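Local coordinates for uncharacterized protein DUF1470 (PDB 3H0N) that is of unknown function but, with its ABATE domain and treble-clef zinc finger, may act as a transcription regulator, at residues 7-12 / 133-138; 12-17 / 42-47; 18-23 / 154-159; 36-41 / 55-60. All coordinates share one frame; numbering follows the deposited sequence.

Contact 1. Residues 7-12 / 133-138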
loop_
_atom_site.group_PDB
_atom_site.type_symbol
_atom_site.label_atom_id
_atom_site.label_comp_id
_atom_site.label_asym_id
_atom_site.label_seq_id
_atom_site.Cartn_x
_atom_site.Cartn_y
_atom_site.Cartn_z
ATOM N N TYR A 7 9.225 0.370 -7.952
ATOM C CA TYR A 7 9.296 1.052 -6.679
ATOM C C TYR A 7 8.310 0.435 -5.702
ATOM O O TYR A 7 8.591 0.270 -4.528
ATOM C CB TYR A 7 9.040 2.585 -6.832
ATOM C CG TYR A 7 8.982 3.295 -5.503
ATOM C CD1 TYR A 7 10.142 3.736 -4.855
ATOM C CD2 TYR A 7 7.780 3.444 -4.860
ATOM C CE1 TYR A 7 10.056 4.347 -3.592
ATOM C CE2 TYR A 7 7.692 4.006 -3.606
ATOM C CZ TYR A 7 8.829 4.457 -2.972
ATOM O OH TYR A 7 8.779 4.996 -1.711
ATOM N N GLU A 8 7.113 0.165 -6.177
ATOM C CA GLU A 8 6.020 -0.308 -5.345
ATOM C C GLU A 8 6.279 -1.654 -4.681
ATOM O O GLU A 8 5.686 -1.947 -3.640
ATOM C CB GLU A 8 4.718 -0.397 -6.185
ATOM C CG GLU A 8 4.148 0.955 -6.528
ATOM C CD GLU A 8 4.860 1.687 -7.679
ATOM O OE1 GLU A 8 5.663 1.092 -8.452
ATOM O OE2 GLU A 8 4.560 2.897 -7.844
ATOM N N ARG A 9 7.163 -2.458 -5.263
ATOM C CA ARG A 9 7.523 -3.761 -4.694
ATOM C C ARG A 9 8.918 -3.752 -4.075
ATOM O O ARG A 9 9.507 -4.825 -3.856
ATOM C CB ARG A 9 7.447 -4.865 -5.711
ATOM C CG ARG A 9 6.184 -4.937 -6.440
ATOM C CD ARG A 9 5.029 -5.184 -5.559
ATOM N NE ARG A 9 3.838 -5.049 -6.405
ATOM C CZ ARG A 9 2.578 -5.237 -6.016
ATOM N NH1 ARG A 9 2.291 -5.616 -4.773
ATOM N NH2 ARG A 9 1.601 -5.070 -6.908
ATOM N N THR A 10 9.450 -2.588 -3.738
ATOM C CA THR A 10 10.758 -2.489 -3.090
ATOM C C THR A 10 10.883 -3.358 -1.837
ATOM O O THR A 10 11.890 -4.072 -1.655
ATOM C CB THR A 10 11.069 -1.019 -2.753
ATOM O OG1 THR A 10 11.160 -0.262 -3.976
ATOM C CG2 THR A 10 12.395 -0.916 -2.003
ATOM N N GLY A 11 9.921 -3.285 -0.926
ATOM C CA GLY A 11 10.032 -4.027 0.313
ATOM C C GLY A 11 10.058 -5.515 0.076
ATOM O O GLY A 11 10.845 -6.233 0.687
ATOM N N LEU A 12 9.197 -5.968 -0.812
ATOM C CA LEU A 12 9.189 -7.396 -1.167
ATOM C C LEU A 12 10.501 -7.821 -1.785
ATOM O O LEU A 12 11.118 -8.856 -1.402
ATOM C CB LEU A 12 8.013 -7.711 -2.127
ATOM C CG LEU A 12 7.911 -9.133 -2.686
ATOM C CD1 LEU A 12 7.703 -10.141 -1.538
ATOM C CD2 LEU A 12 6.774 -9.208 -3.706
ATOM N N LEU A 133 6.174 -7.279 2.869
ATOM C CA LEU A 133 5.684 -8.643 3.112
ATOM C C LEU A 133 4.251 -8.645 3.598
ATOM O O LEU A 133 3.421 -9.442 3.147
ATOM C CB LEU A 133 6.575 -9.409 4.078
ATOM C CG LEU A 133 7.972 -9.654 3.578
ATOM C CD1 LEU A 133 8.766 -10.366 4.679
ATOM C CD2 LEU A 133 8.036 -10.409 2.271
ATOM N N ALA A 134 3.935 -7.748 4.530
ATOM C CA ALA A 134 2.565 -7.632 5.055
ATOM C C ALA A 134 1.551 -7.374 3.939
ATOM O O ALA A 134 0.435 -7.907 3.951
ATOM C CB ALA A 134 2.461 -6.561 6.165
ATOM N N ARG A 135 1.925 -6.508 3.012
ATOM C CA ARG A 135 1.029 -6.159 1.917
ATOM C C ARG A 135 0.671 -7.354 1.072
ATOM O O ARG A 135 -0.452 -7.539 0.623
ATOM C CB ARG A 135 1.628 -5.030 1.094
ATOM C CG ARG A 135 0.618 -4.421 0.157
ATOM C CD ARG A 135 1.218 -3.546 -0.889
ATOM N NE ARG A 135 2.332 -2.744 -0.449
ATOM C CZ ARG A 135 3.302 -2.350 -1.267
ATOM N NH1 ARG A 135 3.239 -2.591 -2.550
ATOM N NH2 ARG A 135 4.331 -1.685 -0.786
ATOM N N GLU A 136 1.662 -8.213 0.819
ATOM C CA GLU A 136 1.387 -9.406 0.027
ATOM C C GLU A 136 0.486 -10.417 0.747
ATOM O O GLU A 136 -0.292 -11.114 0.104
ATOM C CB GLU A 136 2.685 -10.091 -0.414
ATOM C CG GLU A 136 3.591 -9.249 -1.321
ATOM C CD GLU A 136 2.924 -8.659 -2.527
ATOM O OE1 GLU A 136 1.919 -9.237 -3.006
ATOM O OE2 GLU A 136 3.408 -7.584 -2.982
ATOM N N ILE A 137 0.569 -10.474 2.081
ATOM C CA ILE A 137 -0.358 -11.277 2.861
ATOM C C ILE A 137 -1.777 -10.685 2.687
ATOM O O ILE A 137 -2.732 -11.390 2.408
ATOM C CB ILE A 137 0.042 -11.309 4.348
ATOM C CG1 ILE A 137 1.421 -11.985 4.551
ATOM C CG2 ILE A 137 -1.050 -11.950 5.215
ATOM C CD1 ILE A 137 1.992 -11.799 5.971
ATOM N N GLY A 138 -1.902 -9.362 2.807
ATOM C CA GLY A 138 -3.195 -8.722 2.601
ATOM C C GLY A 138 -3.748 -8.923 1.231
ATOM O O GLY A 138 -4.983 -9.021 1.042
HETATM O O HOH W 1 0.366 -7.416 -4.390
HETATM O O HOH W 2 7.533 -1.613 -0.850
#
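Arg-135 stretches from helix 121-138 over the backbone at Glu-8, just ahead of helix 10-22. Its CG is anti to the backbone N (chi1 -167°) and the chain stays extended until it bends at chi3, which brings an edge of the guanidinium to one carbonyl. Arg-135 NH1 gives Glu-8 O a bond of 2.8 Å, 33° above the carbonyl plane, and NH2 adds a weak one at 3.2 Å. Glu-131, in the same helix, forms a salt bridge with NH2; an alanine here would remove both bonds to Glu-8 O and would probably loosen the lead-in of helix 10-22 on helix 121-138. Arg-9, at the N-cap, bends at chi2, and its NH1 meets Glu-136 OE2 at 2.9 Å in a salt bridge whose hydrogen bond is weak, the flat groups standing 45° apart. Water 1 donates to Glu-136 OE1, which Asn-141 also binds, and accepts a weak bond from Arg-9 NH1. Beneath this polar layer Leu-12 CD1 packs 3.8 Å from Leu-133 CD2, branched tips suited to a buried helix crossing. Arg-9 NH1 and Arg-135 NH1 approach to 3.9 Å, a repulsion that Glu-136 and Glu-131 are likely to offset, so one salt bridge and one doubly gripped carbonyl join the segments.

Contact 2. Residues 12-17 / 42-47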
loop_
_atom_site.group_PDB
_atom_site.type_symbol
_atom_site.label_atom_id
_atom_site.label_comp_id
_atom_site.label_asym_id
_atom_site.label_seq_id
_atom_site.Cartn_x
_atom_site.Cartn_y
_atom_site.Cartn_z
ATOM N N LEU A 12 9.197 -5.968 -0.812
ATOM C CA LEU A 12 9.189 -7.396 -1.167
ATOM C C LEU A 12 10.501 -7.821 -1.785
ATOM O O LEU A 12 11.118 -8.856 -1.402
ATOM C CB LEU A 12 8.013 -7.711 -2.127
ATOM C CG LEU A 12 7.911 -9.133 -2.686
ATOM C CD1 LEU A 12 7.703 -10.141 -1.538
ATOM C CD2 LEU A 12 6.774 -9.208 -3.706
ATOM N N ARG A 13 10.984 -7.038 -2.747
ATOM C CA ARG A 13 12.197 -7.377 -3.475
ATOM C C ARG A 13 13.417 -7.377 -2.570
ATOM O O ARG A 13 14.220 -8.317 -2.600
ATOM C CB ARG A 13 12.411 -6.358 -4.594
ATOM C CG ARG A 13 13.676 -6.542 -5.397
ATOM C CD ARG A 13 13.822 -5.536 -6.520
ATOM N NE ARG A 13 13.893 -4.131 -6.134
ATOM C CZ ARG A 13 12.874 -3.229 -6.160
ATOM N NH1 ARG A 13 11.620 -3.537 -6.456
ATOM N NH2 ARG A 13 13.161 -1.974 -5.843
ATOM N N VAL A 14 13.565 -6.344 -1.762
ATOM C CA VAL A 14 14.710 -6.248 -0.880
ATOM C C VAL A 14 14.636 -7.367 0.168
ATOM O O VAL A 14 15.652 -7.954 0.526
ATOM C CB VAL A 14 14.797 -4.860 -0.245
ATOM C CG1 VAL A 14 15.815 -4.799 0.897
ATOM C CG2 VAL A 14 15.174 -3.804 -1.291
ATOM N N SER A 15 13.438 -7.692 0.651
ATOM C CA SER A 15 13.293 -8.776 1.643
ATOM C C SER A 15 13.833 -10.097 1.077
ATOM O O SER A 15 14.628 -10.780 1.719
ATOM C CB SER A 15 11.820 -9.010 2.002
ATOM O OG SER A 15 11.282 -7.954 2.777
ATOM N N LEU A 16 13.412 -10.423 -0.134
ATOM C CA LEU A 16 13.856 -11.672 -0.792
ATOM C C LEU A 16 15.346 -11.665 -1.002
ATOM O O LEU A 16 16.039 -12.650 -0.695
ATOM C CB LEU A 16 13.145 -11.872 -2.133
ATOM C CG LEU A 16 11.622 -12.037 -2.036
ATOM C CD1 LEU A 16 10.982 -11.808 -3.427
ATOM C CD2 LEU A 16 11.203 -13.409 -1.492
ATOM N N ASP A 17 15.855 -10.575 -1.548
ATOM C CA ASP A 17 17.279 -10.463 -1.851
ATOM C C ASP A 17 18.155 -10.519 -0.572
ATOM O O ASP A 17 19.199 -11.173 -0.578
ATOM C CB ASP A 17 17.582 -9.164 -2.598
ATOM C CG ASP A 17 17.116 -9.179 -4.042
ATOM O OD1 ASP A 17 16.727 -10.250 -4.538
ATOM O OD2 ASP A 17 17.199 -8.085 -4.651
ATOM N N HIS A 42 25.600 -2.316 -0.398
ATOM C CA HIS A 42 25.608 -1.334 -1.473
ATOM C C HIS A 42 24.805 -1.805 -2.700
ATOM O O HIS A 42 24.064 -1.028 -3.311
ATOM C CB HIS A 42 27.037 -0.977 -1.869
ATOM C CG HIS A 42 27.673 0.022 -0.947
ATOM N ND1 HIS A 42 27.694 1.368 -1.228
ATOM C CD2 HIS A 42 28.287 -0.123 0.250
ATOM C CE1 HIS A 42 28.311 2.009 -0.250
ATOM N NE2 HIS A 42 28.666 1.129 0.670
ATOM N N ASP A 43 24.907 -3.078 -3.019
ATOM C CA ASP A 43 24.190 -3.585 -4.171
ATOM C C ASP A 43 22.724 -3.854 -3.832
ATOM O O ASP A 43 21.851 -3.589 -4.661
ATOM C CB ASP A 43 24.859 -4.841 -4.687
ATOM C CG ASP A 43 24.106 -5.460 -5.827
ATOM O OD1 ASP A 43 23.983 -4.804 -6.874
ATOM O OD2 ASP A 43 23.625 -6.583 -5.659
ATOM N N LEU A 44 22.458 -4.356 -2.618
ATOM C CA LEU A 44 21.095 -4.565 -2.157
ATOM C C LEU A 44 20.214 -3.315 -2.213
ATOM O O LEU A 44 19.044 -3.362 -2.628
ATOM C CB LEU A 44 21.105 -5.114 -0.732
ATOM C CG LEU A 44 19.746 -5.406 -0.094
ATOM C CD1 LEU A 44 19.089 -6.669 -0.752
ATOM C CD2 LEU A 44 19.871 -5.602 1.405
ATOM N N LEU A 45 20.789 -2.192 -1.768
ATOM C CA LEU A 45 20.055 -0.953 -1.598
ATOM C C LEU A 45 20.341 0.057 -2.706
ATOM O O LEU A 45 20.062 1.237 -2.541
ATOM C CB LEU A 45 20.419 -0.309 -0.251
ATOM C CG LEU A 45 20.191 -1.230 0.958
ATOM C CD1 LEU A 45 20.621 -0.530 2.260
ATOM C CD2 LEU A 45 18.775 -1.719 1.004
ATOM N N LYS A 46 20.875 -0.388 -3.848
ATOM C CA LYS A 46 21.303 0.526 -4.934
ATOM C C LYS A 46 20.186 1.435 -5.453
ATOM O O LYS A 46 20.450 2.513 -5.974
ATOM C CB LYS A 46 21.880 -0.285 -6.101
ATOM C CG LYS A 46 20.832 -1.144 -6.836
ATOM C CD LYS A 46 21.468 -2.032 -7.912
ATOM C CE LYS A 46 20.392 -2.614 -8.835
ATOM N N ASP A 47 18.928 1.030 -5.325
ATOM C CA ASP A 47 17.852 1.876 -5.886
ATOM C C ASP A 47 17.621 3.126 -5.040
ATOM O O ASP A 47 16.890 4.024 -5.456
ATOM C CB ASP A 47 16.550 1.077 -6.040
ATOM C CG ASP A 47 16.651 -0.028 -7.098
ATOM O OD1 ASP A 47 17.551 0.040 -7.963
ATOM O OD2 ASP A 47 15.822 -0.964 -7.053
HETATM O O HOH W 3 16.561 -3.769 -5.437
HETATM O O HOH W 4 17.461 -5.359 -3.987
#
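Leu-44, Val-14 and Asp-47 carry most of this meeting between helix 10-22 and the last turn of helix 38-44. The CG of Leu-44 is anti to its backbone N (chi1 -179°), which sends the branched tip to the other helix. There Leu-44 CD1 rests 3.5 Å from Asp-17 CB and also nears the carbonyl of Val-14, so an aspartate otherwise turned to solvent contributes its methylene to the apolar patch. Val-14 crosses Leu-44 at about a right angle: its CG1, anti to N, comes 4.1 Å from Leu-44 CG and 4.3 Å from Leu-45 CD2. Compact beta-branched valine suits this close passage of backbones. At the solvent side Asp-47, in the turn beyond the helix, pairs with Arg-13. Arg-13 NH2 and Asp-47 OD2 form a salt bridge whose 3.1 Å hydrogen bond is bent and weak, with the planes 56° apart; the stronger hold on this arginine lies at NH1, bound by the carbonyls of Leu-4 and Ser-6. Water 4 donates to both Asp-17 OD2 and Leu-44 O. Helix 10-22 of the ABATE domain meets helix 121-138 through Leu-12 and Ser-15, and strand 156-158 of the zinc finger through Leu-12 and Leu-16, while Leu-45 turns to Trp-125 of helix 121-138 and Phe-63 of helix 58-78.

Contact 3. Residues 18-23 / 154-159; sequences LVNIAT and DRVYFD
Arg-155 runs alongside Asn-20 in the opposite direction and ends at the last turn of helix 10-22. Its CB lies 3.4 Å from Asn-20 OD1; the chain then bends at chi2 and chi3, folding round that oxygen so that CG stays near it and CD comes within 3.5 Å. NE hydrogen-bonds the carbonyl of Ser-26. At the tip the guanidinium turns its edge to the carbonyls of Asn-20, in the last turn, and Thr-23, just beyond it: Arg-155 NH1 donates to Asn-20 O at 2.8 Å and to Thr-23 O at 2.9 Å, while NH2 shares Thr-23 O at 3.0 Å, an end-on grip by two nitrogens on one atom. NH2 also forms a salt bridge with Asp-154 OD1, which helps fix the rotation of the flat group. A positive arginine suits the negative end of the helix dipole, and such a placement would probably stabilise both. Asn-20 meanwhile imitates a strand residue. Its OD1 takes the N-H of Val-156 at 2.9 Å on an in-plane lone pair, and its ND2 returns a nearly straight bond (173°) of 2.9 Å to Val-156 O. Beside them Val-19 CG1 packs on Val-156 CG2. Strand 156-158 pairs antiparallel with strand 145-147 in the treble-clef finger, where Arg-155 shares backbone hydrogen bonding with Cys-148, a zinc ligand, while Val-19 turns also to Leu-70 and His-71 of helix 58-78.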
loop_
_atom_site.group_PDB
_atom_site.type_symbol
_atom_site.label_atom_id
_atom_site.label_comp_id
_atom_site.label_asym_id
_atom_site.label_seq_id
_atom_site.Cartn_x
_atom_site.Cartn_y
_atom_site.Cartn_z
ATOM N N LEU A 18 17.690 -9.863 0.481
ATOM C CA LEU A 18 18.444 -9.805 1.741
ATOM C C LEU A 18 18.479 -11.196 2.362
ATOM O O LEU A 18 19.538 -11.673 2.792
ATOM C CB LEU A 18 17.813 -8.769 2.687
ATOM C CG LEU A 18 18.397 -8.802 4.101
ATOM C CD1 LEU A 18 19.906 -8.531 4.146
ATOM C CD2 LEU A 18 17.600 -7.801 4.927
ATOM N N VAL A 19 17.335 -11.858 2.411
ATOM C CA VAL A 19 17.303 -13.229 2.946
ATOM C C VAL A 19 18.217 -14.121 2.129
ATOM O O VAL A 19 18.954 -14.948 2.683
ATOM C CB VAL A 19 15.853 -13.733 2.968
ATOM C CG1 VAL A 19 15.780 -15.282 3.090
ATOM C CG2 VAL A 19 15.074 -12.995 4.085
ATOM N N ASN A 20 18.212 -13.979 0.794
ATOM C CA ASN A 20 18.980 -14.884 -0.048
ATOM C C ASN A 20 20.475 -14.633 0.058
ATOM O O ASN A 20 21.273 -15.554 -0.076
ATOM C CB ASN A 20 18.463 -14.849 -1.472
ATOM C CG ASN A 20 17.187 -15.662 -1.629
ATOM O OD1 ASN A 20 16.947 -16.585 -0.853
ATOM N ND2 ASN A 20 16.373 -15.316 -2.614
ATOM N N ILE A 21 20.886 -13.405 0.367
ATOM C CA ILE A 21 22.281 -13.116 0.641
ATOM C C ILE A 21 22.695 -13.691 2.000
ATOM O O ILE A 21 23.687 -14.428 2.111
ATOM C CB ILE A 21 22.544 -11.589 0.666
ATOM C CG1 ILE A 21 22.374 -11.031 -0.730
ATOM C CG2 ILE A 21 23.974 -11.312 1.203
ATOM C CD1 ILE A 21 22.159 -9.486 -0.756
ATOM N N ALA A 22 21.960 -13.359 3.039
ATOM C CA ALA A 22 22.474 -13.486 4.382
ATOM C C ALA A 22 22.149 -14.799 5.058
ATOM O O ALA A 22 22.849 -15.200 6.000
ATOM C CB ALA A 22 22.012 -12.308 5.262
ATOM N N THR A 23 21.078 -15.482 4.639
ATOM C CA THR A 23 20.615 -16.658 5.394
ATOM C C THR A 23 21.480 -17.858 5.047
ATOM O O THR A 23 21.583 -18.218 3.882
ATOM C CB THR A 23 19.183 -16.991 5.059
ATOM O OG1 THR A 23 18.380 -15.839 5.341
ATOM C CG2 THR A 23 18.696 -18.137 5.919
ATOM N N ASP A 154 18.118 -23.853 -0.870
ATOM C CA ASP A 154 16.964 -23.407 -0.070
ATOM C C ASP A 154 16.733 -21.913 -0.105
ATOM O O ASP A 154 16.147 -21.323 0.812
ATOM C CB ASP A 154 17.026 -23.949 1.349
ATOM C CG ASP A 154 18.097 -23.325 2.186
ATOM O OD1 ASP A 154 18.985 -22.635 1.695
ATOM O OD2 ASP A 154 18.030 -23.549 3.413
ATOM N N ARG A 155 17.118 -21.319 -1.210
ATOM C CA ARG A 155 16.811 -19.920 -1.426
ATOM C C ARG A 155 15.305 -19.739 -1.591
ATOM O O ARG A 155 14.580 -20.622 -2.047
ATOM C CB ARG A 155 17.553 -19.370 -2.634
ATOM C CG ARG A 155 19.056 -19.433 -2.571
ATOM C CD ARG A 155 19.675 -18.754 -1.380
ATOM N NE ARG A 155 19.765 -19.619 -0.227
ATOM C CZ ARG A 155 20.155 -19.214 0.988
ATOM N NH1 ARG A 155 20.521 -17.966 1.230
ATOM N NH2 ARG A 155 20.222 -20.085 1.998
ATOM N N VAL A 156 14.862 -18.553 -1.209
ATOM C CA VAL A 156 13.440 -18.193 -1.251
ATOM C C VAL A 156 13.115 -17.448 -2.545
ATOM O O VAL A 156 13.972 -16.858 -3.201
ATOM C CB VAL A 156 13.007 -17.343 -0.028
ATOM C CG1 VAL A 156 13.267 -18.101 1.274
ATOM C CG2 VAL A 156 13.626 -15.970 -0.010
ATOM N N TYR A 157 11.827 -17.475 -2.886
ATOM C CA TYR A 157 11.368 -16.734 -4.051
ATOM C C TYR A 157 9.915 -16.375 -3.877
ATOM O O TYR A 157 9.193 -16.959 -3.071
ATOM C CB TYR A 157 11.620 -17.531 -5.359
ATOM C CG TYR A 157 10.828 -18.788 -5.487
ATOM C CD1 TYR A 157 11.288 -19.975 -4.890
ATOM C CD2 TYR A 157 9.620 -18.849 -6.174
ATOM C CE1 TYR A 157 10.562 -21.134 -4.987
ATOM C CE2 TYR A 157 8.914 -20.020 -6.298
ATOM C CZ TYR A 157 9.362 -21.155 -5.656
ATOM O OH TYR A 157 8.650 -22.336 -5.749
ATOM N N PHE A 158 9.503 -15.357 -4.629
ATOM C CA PHE A 158 8.098 -14.986 -4.736
ATOM C C PHE A 158 7.712 -15.210 -6.192
ATOM O O PHE A 158 8.299 -14.644 -7.106
ATOM C CB PHE A 158 7.853 -13.534 -4.334
ATOM C CG PHE A 158 6.416 -13.131 -4.400
ATOM C CD1 PHE A 158 5.905 -12.650 -5.580
ATOM C CD2 PHE A 158 5.562 -13.271 -3.331
ATOM C CE1 PHE A 158 4.539 -12.313 -5.693
ATOM C CE2 PHE A 158 4.239 -12.903 -3.410
ATOM C CZ PHE A 158 3.732 -12.429 -4.614
ATOM N N ASP A 159 6.764 -16.103 -6.403
ATOM C CA ASP A 159 6.308 -16.509 -7.737
ATOM C C ASP A 159 5.494 -15.393 -8.386
ATOM O O ASP A 159 4.406 -15.018 -7.899
ATOM C CB ASP A 159 5.440 -17.766 -7.602
ATOM C CG ASP A 159 5.023 -18.372 -8.936
ATOM O OD1 ASP A 159 5.238 -17.770 -10.013
ATOM O OD2 ASP A 159 4.451 -19.498 -8.853
#

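Contact 4. Residues 36-41 / 55-60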
loop_
_atom_site.group_PDB
_atom_site.type_symbol
_atom_site.label_atom_id
_atom_site.label_comp_id
_atom_site.label_asym_id
_atom_site.label_seq_id
_atom_site.Cartn_x
_atom_site.Cartn_y
_atom_site.Cartn_z
ATOM N N CYS A 36 26.744 -11.198 5.656
ATOM C CA CYS A 36 26.998 -10.244 4.605
ATOM C C CYS A 36 28.118 -9.301 4.950
ATOM O O CYS A 36 28.591 -9.243 6.078
ATOM C CB CYS A 36 25.768 -9.486 4.146
ATOM S SG CYS A 36 25.180 -8.176 5.146
ATOM N N VAL A 37 28.554 -8.602 3.922
ATOM C CA VAL A 37 29.543 -7.543 4.041
ATOM C C VAL A 37 28.949 -6.263 3.452
ATOM O O VAL A 37 27.892 -6.245 2.770
ATOM C CB VAL A 37 30.865 -7.929 3.297
ATOM C CG1 VAL A 37 31.567 -9.088 3.992
ATOM C CG2 VAL A 37 30.599 -8.275 1.811
ATOM N N ILE A 38 29.605 -5.145 3.718
ATOM C CA ILE A 38 29.038 -3.866 3.294
ATOM C C ILE A 38 28.833 -3.795 1.779
ATOM O O ILE A 38 27.867 -3.160 1.299
ATOM C CB ILE A 38 29.831 -2.633 3.804
ATOM C CG1 ILE A 38 28.875 -1.444 3.953
ATOM C CG2 ILE A 38 30.983 -2.305 2.871
ATOM C CD1 ILE A 38 29.543 -0.078 4.100
ATOM N N GLU A 39 29.683 -4.462 0.996
ATOM C CA GLU A 39 29.481 -4.481 -0.463
ATOM C C GLU A 39 28.124 -5.086 -0.885
ATOM O O GLU A 39 27.500 -4.637 -1.859
ATOM C CB GLU A 39 30.616 -5.260 -1.148
ATOM C CG GLU A 39 31.966 -4.551 -1.125
ATOM C CD GLU A 39 32.780 -4.756 0.157
ATOM O OE1 GLU A 39 32.345 -5.454 1.094
ATOM O OE2 GLU A 39 33.895 -4.188 0.223
ATOM N N ASP A 40 27.660 -6.093 -0.138
ATOM C CA ASP A 40 26.374 -6.716 -0.377
ATOM C C ASP A 40 25.268 -5.702 -0.139
ATOM O O ASP A 40 24.274 -5.664 -0.873
ATOM C CB ASP A 40 26.112 -7.901 0.561
ATOM C CG ASP A 40 27.080 -9.061 0.371
ATOM O OD1 ASP A 40 27.419 -9.376 -0.782
ATOM O OD2 ASP A 40 27.483 -9.657 1.374
ATOM N N LEU A 41 25.450 -4.858 0.875
ATOM C CA LEU A 41 24.453 -3.832 1.160
ATOM C C LEU A 41 24.433 -2.713 0.117
ATOM O O LEU A 41 23.347 -2.219 -0.257
ATOM C CB LEU A 41 24.657 -3.276 2.562
ATOM C CG LEU A 41 24.622 -4.334 3.684
ATOM C CD1 LEU A 41 24.827 -3.610 5.032
ATOM C CD2 LEU A 41 23.317 -5.122 3.644
ATOM N N LEU A 55 25.597 4.294 4.203
ATOM C CA LEU A 55 25.945 2.965 4.676
ATOM C C LEU A 55 27.339 2.941 5.326
ATOM O O LEU A 55 28.293 3.524 4.831
ATOM C CB LEU A 55 25.947 1.983 3.488
ATOM C CG LEU A 55 24.624 1.302 3.210
ATOM C CD1 LEU A 55 24.677 0.551 1.817
ATOM C CD2 LEU A 55 24.259 0.339 4.336
ATOM N N GLY A 56 27.453 2.180 6.407
ATOM C CA GLY A 56 28.714 1.886 7.054
ATOM C C GLY A 56 28.746 0.444 7.538
ATOM O O GLY A 56 27.725 -0.224 7.567
ATOM N N ASP A 57 29.934 0.011 7.979
ATOM C CA ASP A 57 30.099 -1.371 8.457
ATOM C C ASP A 57 29.226 -1.626 9.673
ATOM O O ASP A 57 28.853 -2.775 9.946
ATOM C CB ASP A 57 31.545 -1.719 8.778
ATOM C CG ASP A 57 32.400 -1.936 7.535
ATOM O OD1 ASP A 57 31.887 -2.001 6.410
ATOM O OD2 ASP A 57 33.627 -2.075 7.704
ATOM N N ASP A 58 28.863 -0.584 10.409
ATOM C CA ASP A 58 27.964 -0.740 11.570
ATOM C C ASP A 58 26.562 -1.237 11.200
ATOM O O ASP A 58 25.849 -1.782 12.044
ATOM C CB ASP A 58 27.853 0.556 12.358
ATOM C CG ASP A 58 27.434 1.755 11.494
ATOM O OD1 ASP A 58 28.139 2.063 10.503
ATOM O OD2 ASP A 58 26.450 2.410 11.879
ATOM N N HIS A 59 26.178 -1.119 9.932
ATOM C CA HIS A 59 24.876 -1.579 9.494
ATOM C C HIS A 59 24.824 -3.051 9.192
ATOM O O HIS A 59 23.725 -3.638 9.089
ATOM C CB HIS A 59 24.435 -0.800 8.250
ATOM C CG HIS A 59 24.260 0.645 8.541
ATOM N ND1 HIS A 59 24.909 1.645 7.841
ATOM C CD2 HIS A 59 23.567 1.251 9.523
ATOM C CE1 HIS A 59 24.586 2.813 8.379
ATOM N NE2 HIS A 59 23.778 2.603 9.408
ATOM N N VAL A 60 25.975 -3.702 9.038
ATOM C CA VAL A 60 25.983 -5.108 8.650
ATOM C C VAL A 60 25.235 -5.959 9.697
ATOM O O VAL A 60 24.344 -6.734 9.323
ATOM C CB VAL A 60 27.416 -5.611 8.473
ATOM C CG1 VAL A 60 27.453 -7.160 8.392
ATOM C CG2 VAL A 60 28.046 -4.952 7.227
HETATM O O HOH W 5 31.817 -5.067 5.591
#
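Ile-38, in the first turn of helix 38-44, points at the segment 55-60. In the conformer described, chi1 of -151° holds CG1 anti to the backbone N, and an extended chi2 carries Ile-38 CD1 to within 3.6 Å of both CA and C of Gly-56. The slender CD1 end of isoleucine can lie against this bare backbone; glycine suits its own place because a CB there would strike Asp-58 OD1. CB of Ile-38 touches Asp-57 OD1 at 3.4 Å, and water 5 joins that oxygen to Ile-38 N. One turn on, Leu-41 has CG anti to its carbonyl carbon, which sends CD1 to Leu-55 CD2, while Leu-41 CB lies 3.9 Å from Leu-55 CD1. An alanine at Leu-55 would take away both methyls and would probably loosen this packing on Leu-41. The contact brings the start of helix 38-44 against the start of helix 58-78, with helix 49-54 in the connection, in the ABATE domain. Val-37 at the N-cap lacks a polar side chain, but Asp-40 OD2, three residues on, takes the N-H of Val-37 at 3.0 Å. Val-60, with CG1 anti to N (chi1 167°), splits its methyls: Val-60 CG1 lies 3.3 Å from Cys-36 O, while CG2 faces Ile-38 N and Leu-41 CD1. His-59 turns ND1 back to accept the N-H of Gly-56 at 3.0 Å.

Contacts 1, 2 and 3 follow helix 10-22 from start to finish: its beginning meets helix 121-138, its middle the end of helix 38-44, and its last turn the zinc finger. Contacts 1 and 2 share Leu-12, and Leu-12 CD2 lies 4.0 Å from Phe-158 CG of contact 3. Leu-16 CD2 packs 3.8 Å from Val-156 CG2, binding contact 2 to contact 3. Contact 4 joins this core through Leu-55, whose CD1 is 3.7 Å from His-42 N, and through Cys-36 against Ile-21; its centre is about 23 Å from that of contact 1. Contact 3 lies nearest the zinc, about 5 Å from the Arg-155 side chain, whereas the side chain of Asp-47 in contact 2 is about 10 Å from the nickel ion.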